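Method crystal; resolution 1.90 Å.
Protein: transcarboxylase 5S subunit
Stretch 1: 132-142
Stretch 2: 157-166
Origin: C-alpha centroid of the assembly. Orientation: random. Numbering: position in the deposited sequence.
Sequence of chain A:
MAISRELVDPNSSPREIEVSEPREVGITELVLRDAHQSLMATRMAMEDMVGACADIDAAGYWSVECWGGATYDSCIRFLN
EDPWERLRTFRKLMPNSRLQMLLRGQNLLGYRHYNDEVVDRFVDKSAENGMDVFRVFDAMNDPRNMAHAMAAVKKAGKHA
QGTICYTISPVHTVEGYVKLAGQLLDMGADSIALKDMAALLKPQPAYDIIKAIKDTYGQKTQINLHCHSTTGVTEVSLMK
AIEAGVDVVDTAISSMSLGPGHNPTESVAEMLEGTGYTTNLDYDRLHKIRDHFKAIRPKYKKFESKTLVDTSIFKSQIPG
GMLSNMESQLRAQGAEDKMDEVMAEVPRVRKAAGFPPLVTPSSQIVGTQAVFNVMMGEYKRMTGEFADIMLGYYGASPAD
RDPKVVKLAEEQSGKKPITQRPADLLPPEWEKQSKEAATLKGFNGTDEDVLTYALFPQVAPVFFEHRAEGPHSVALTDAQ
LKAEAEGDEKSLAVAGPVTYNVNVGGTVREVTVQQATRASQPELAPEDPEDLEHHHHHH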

# COMPACT_ATOMS: atom_id res chain seq x y z
N ASP A 132 -27.45 -4.62 -12.56
CA ASP A 132 -27.30 -6.04 -12.91
C ASP A 132 -27.02 -6.90 -11.69
O ASP A 132 -27.64 -7.95 -11.50
CB ASP A 132 -26.15 -6.24 -13.91
CG ASP A 132 -26.39 -5.57 -15.25
OD1 ASP A 132 -27.42 -5.88 -15.89
OD2 ASP A 132 -25.55 -4.74 -15.67
N VAL A 133 -26.06 -6.49 -10.87
CA VAL A 133 -25.67 -7.26 -9.68
C VAL A 133 -26.02 -6.47 -8.42
O VAL A 133 -25.65 -5.30 -8.29
CB VAL A 133 -24.14 -7.56 -9.69
CG1 VAL A 133 -23.76 -8.35 -8.44
CG2 VAL A 133 -23.76 -8.34 -10.94
N PHE A 134 -26.72 -7.11 -7.51
CA PHE A 134 -27.10 -6.46 -6.25
C PHE A 134 -26.38 -7.13 -5.08
O PHE A 134 -26.66 -8.28 -4.74
CB PHE A 134 -28.61 -6.58 -6.00
CG PHE A 134 -29.46 -5.80 -6.97
CD1 PHE A 134 -29.70 -6.27 -8.26
CD2 PHE A 134 -30.08 -4.61 -6.57
CE1 PHE A 134 -30.55 -5.57 -9.14
CE2 PHE A 134 -30.92 -3.90 -7.43
CZ PHE A 134 -31.16 -4.39 -8.72
N ARG A 135 -25.44 -6.43 -4.47
CA ARG A 135 -24.76 -7.00 -3.29
C ARG A 135 -25.60 -6.59 -2.08
O ARG A 135 -25.58 -5.44 -1.65
CB ARG A 135 -23.32 -6.49 -3.18
CG ARG A 135 -22.61 -6.95 -1.90
CD ARG A 135 -21.13 -6.55 -1.92
NE ARG A 135 -20.39 -7.29 -2.94
CZ ARG A 135 -19.13 -7.04 -3.28
NH1 ARG A 135 -18.46 -6.05 -2.69
NH2 ARG A 135 -18.53 -7.80 -4.18
N VAL A 136 -26.36 -7.54 -1.54
CA VAL A 136 -27.25 -7.26 -0.41
C VAL A 136 -26.54 -7.62 0.90
O VAL A 136 -26.06 -8.74 1.05
CB VAL A 136 -28.55 -8.08 -0.52
CG1 VAL A 136 -29.52 -7.66 0.57
CG2 VAL A 136 -29.18 -7.87 -1.90
N PHE A 137 -26.48 -6.68 1.85
CA PHE A 137 -25.83 -7.01 3.12
C PHE A 137 -26.62 -6.47 4.31
O PHE A 137 -27.57 -5.69 4.17
CB PHE A 137 -24.37 -6.48 3.14
CG PHE A 137 -24.24 -5.02 3.53
CD1 PHE A 137 -23.76 -4.67 4.78
CD2 PHE A 137 -24.58 -4.01 2.64
CE1 PHE A 137 -23.62 -3.32 5.15
CE2 PHE A 137 -24.45 -2.66 2.99
CZ PHE A 137 -23.97 -2.32 4.25
N ASP A 138 -26.26 -6.96 5.49
CA ASP A 138 -26.86 -6.51 6.75
C ASP A 138 -25.72 -6.29 7.74
O ASP A 138 -24.87 -7.16 7.92
CB ASP A 138 -27.82 -7.56 7.30
CG ASP A 138 -28.46 -7.12 8.60
OD1 ASP A 138 -29.36 -6.25 8.56
OD2 ASP A 138 -28.05 -7.62 9.67
N ALA A 139 -25.73 -5.14 8.39
CA ALA A 139 -24.66 -4.73 9.32
C ALA A 139 -24.50 -5.72 10.48
O ALA A 139 -23.42 -5.79 11.07
CB ALA A 139 -24.94 -3.33 9.85
N MSE A 140 -25.53 -6.49 10.81
CA MSE A 140 -25.40 -7.44 11.92
C MSE A 140 -25.32 -8.88 11.41
O MSE A 140 -25.28 -9.82 12.20
CB MSE A 140 -26.59 -7.29 12.85
CG MSE A 140 -26.80 -5.87 13.33
SE MSE A 140 -26.87 -5.75 15.24
CE MSE A 140 -28.65 -6.47 15.49
N ASN A 141 -25.29 -9.05 10.09
CA ASN A 141 -25.23 -10.37 9.44
C ASN A 141 -26.49 -11.18 9.73
O ASN A 141 -26.43 -12.41 9.79
CB ASN A 141 -24.00 -11.18 9.89
CG ASN A 141 -22.74 -10.81 9.15
OD1 ASN A 141 -22.79 -10.31 8.02
ND2 ASN A 141 -21.60 -11.06 9.76
N ASP A 142 -27.62 -10.51 9.92
CA ASP A 142 -28.89 -11.22 10.14
C ASP A 142 -29.50 -11.49 8.76
O ASP A 142 -29.97 -10.57 8.08
CB ASP A 142 -29.84 -10.34 10.97
CG ASP A 142 -31.15 -11.04 11.32
OD1 ASP A 142 -31.47 -12.09 10.72
OD2 ASP A 142 -31.86 -10.52 12.21
N GLY A 157 -35.12 -10.78 -12.09
CA GLY A 157 -34.25 -11.55 -12.96
C GLY A 157 -32.79 -11.12 -12.92
O GLY A 157 -32.02 -11.40 -13.84
N LYS A 158 -32.39 -10.45 -11.85
CA LYS A 158 -31.00 -9.97 -11.73
C LYS A 158 -30.19 -10.90 -10.84
O LYS A 158 -30.69 -11.89 -10.31
CB LYS A 158 -30.99 -8.53 -11.20
CG LYS A 158 -31.79 -7.58 -12.11
CD LYS A 158 -31.31 -7.64 -13.55
CE LYS A 158 -32.13 -6.71 -14.45
NZ LYS A 158 -31.73 -6.79 -15.89
N HIS A 159 -28.91 -10.56 -10.67
CA HIS A 159 -27.97 -11.39 -9.89
C HIS A 159 -27.99 -10.96 -8.42
O HIS A 159 -27.66 -9.82 -8.10
CB HIS A 159 -26.55 -11.21 -10.45
CG HIS A 159 -25.52 -12.07 -9.80
ND1 HIS A 159 -24.85 -13.07 -10.46
CD2 HIS A 159 -25.03 -12.06 -8.53
CE1 HIS A 159 -23.99 -13.65 -9.64
NE2 HIS A 159 -24.08 -13.06 -8.46
N ALA A 160 -28.36 -11.88 -7.53
CA ALA A 160 -28.42 -11.56 -6.10
C ALA A 160 -27.16 -12.08 -5.41
O ALA A 160 -26.89 -13.28 -5.38
CB ALA A 160 -29.65 -12.19 -5.46
N GLN A 161 -26.38 -11.16 -4.86
CA GLN A 161 -25.15 -11.55 -4.16
C GLN A 161 -25.35 -11.34 -2.66
O GLN A 161 -25.40 -10.21 -2.18
CB GLN A 161 -23.98 -10.71 -4.70
CG GLN A 161 -22.64 -11.09 -4.13
CD GLN A 161 -21.49 -10.48 -4.92
OE1 GLN A 161 -20.98 -9.42 -4.58
NE2 GLN A 161 -21.11 -11.15 -6.00
N GLY A 162 -25.49 -12.45 -1.93
CA GLY A 162 -25.69 -12.40 -0.49
C GLY A 162 -24.36 -12.07 0.15
O GLY A 162 -23.34 -12.64 -0.24
N THR A 163 -24.36 -11.23 1.17
CA THR A 163 -23.09 -10.78 1.76
C THR A 163 -22.91 -11.22 3.21
O THR A 163 -23.85 -11.22 4.01
CB THR A 163 -23.01 -9.25 1.77
OG1 THR A 163 -23.17 -8.77 0.43
CG2 THR A 163 -21.68 -8.79 2.33
N ILE A 164 -21.67 -11.55 3.52
CA ILE A 164 -21.25 -11.89 4.88
C ILE A 164 -20.23 -10.84 5.30
O ILE A 164 -19.19 -10.68 4.65
CB ILE A 164 -20.54 -13.26 4.94
CG1 ILE A 164 -21.52 -14.38 4.61
CG2 ILE A 164 -19.95 -13.47 6.34
CD1 ILE A 164 -20.83 -15.71 4.35
N CYS A 165 -20.53 -10.07 6.34
CA CYS A 165 -19.57 -9.07 6.82
C CYS A 165 -18.59 -9.79 7.74
O CYS A 165 -18.97 -10.39 8.74
CB CYS A 165 -20.27 -7.95 7.59
SG CYS A 165 -21.25 -6.87 6.54
N TYR A 166 -17.32 -9.73 7.37
CA TYR A 166 -16.26 -10.41 8.13
C TYR A 166 -15.85 -9.55 9.33
O TYR A 166 -15.71 -8.33 9.24
CB TYR A 166 -15.02 -10.63 7.26
CG TYR A 166 -13.92 -11.34 8.02
CD1 TYR A 166 -14.01 -12.70 8.28
CD2 TYR A 166 -12.82 -10.63 8.52
CE1 TYR A 166 -13.02 -13.36 9.02
CE2 TYR A 166 -11.83 -11.28 9.27
CZ TYR A 166 -11.94 -12.64 9.51
OH TYR A 166 -10.96 -13.29 10.23
O HOH W 1 -28.73 -8.16 -15.93
O HOH W 2 -24.14 -9.03 5.60

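Neighbouring parallel strands bond in a staggered ladder, and where the ladder ends side chains often take over; this pair from the transcarboxylase 5S subunit illustrates both. Gly157, with positive phi, closes a helix in a Schellman motif. Lys158 then lays its CB 3.6 Å from Phe134 CE1, at the ring edge, while its ammonium reaches Asp132 through water 1 rather than by a salt bridge. At His159 the ladder begins: His159 N donates to Asp132 O (3.0 Å) and His159 O accepts from Phe134 N (2.9 Å), so one residue straddles Val133. Ala160 pairs with Phe134 in register, and Gln161 repeats the pattern around Arg135, its N bonding Phe134 O and its O receiving Val136 N, both at 2.9 Å. On the face shared by Val133, His159 and Arg135, Gln161 OE1 accepts from Arg135 NE (2.8 Å) and NH2 (3.0 Å), a neutral acceptor for a buried guanidinium. Gly162 pairs with Val136. At Thr163 the backbone bond from N to Val136 O is weak, and OG1 donates to that same oxygen at 3.0 Å. Beyond Ile164, Asn141 imitates a strand: its OD1 accepts from Cys165 N (2.8 Å) and its ND2 donates to Cys165 O (2.9 Å), while Cys165 SG packs 3.8 Å from Phe137 CD1.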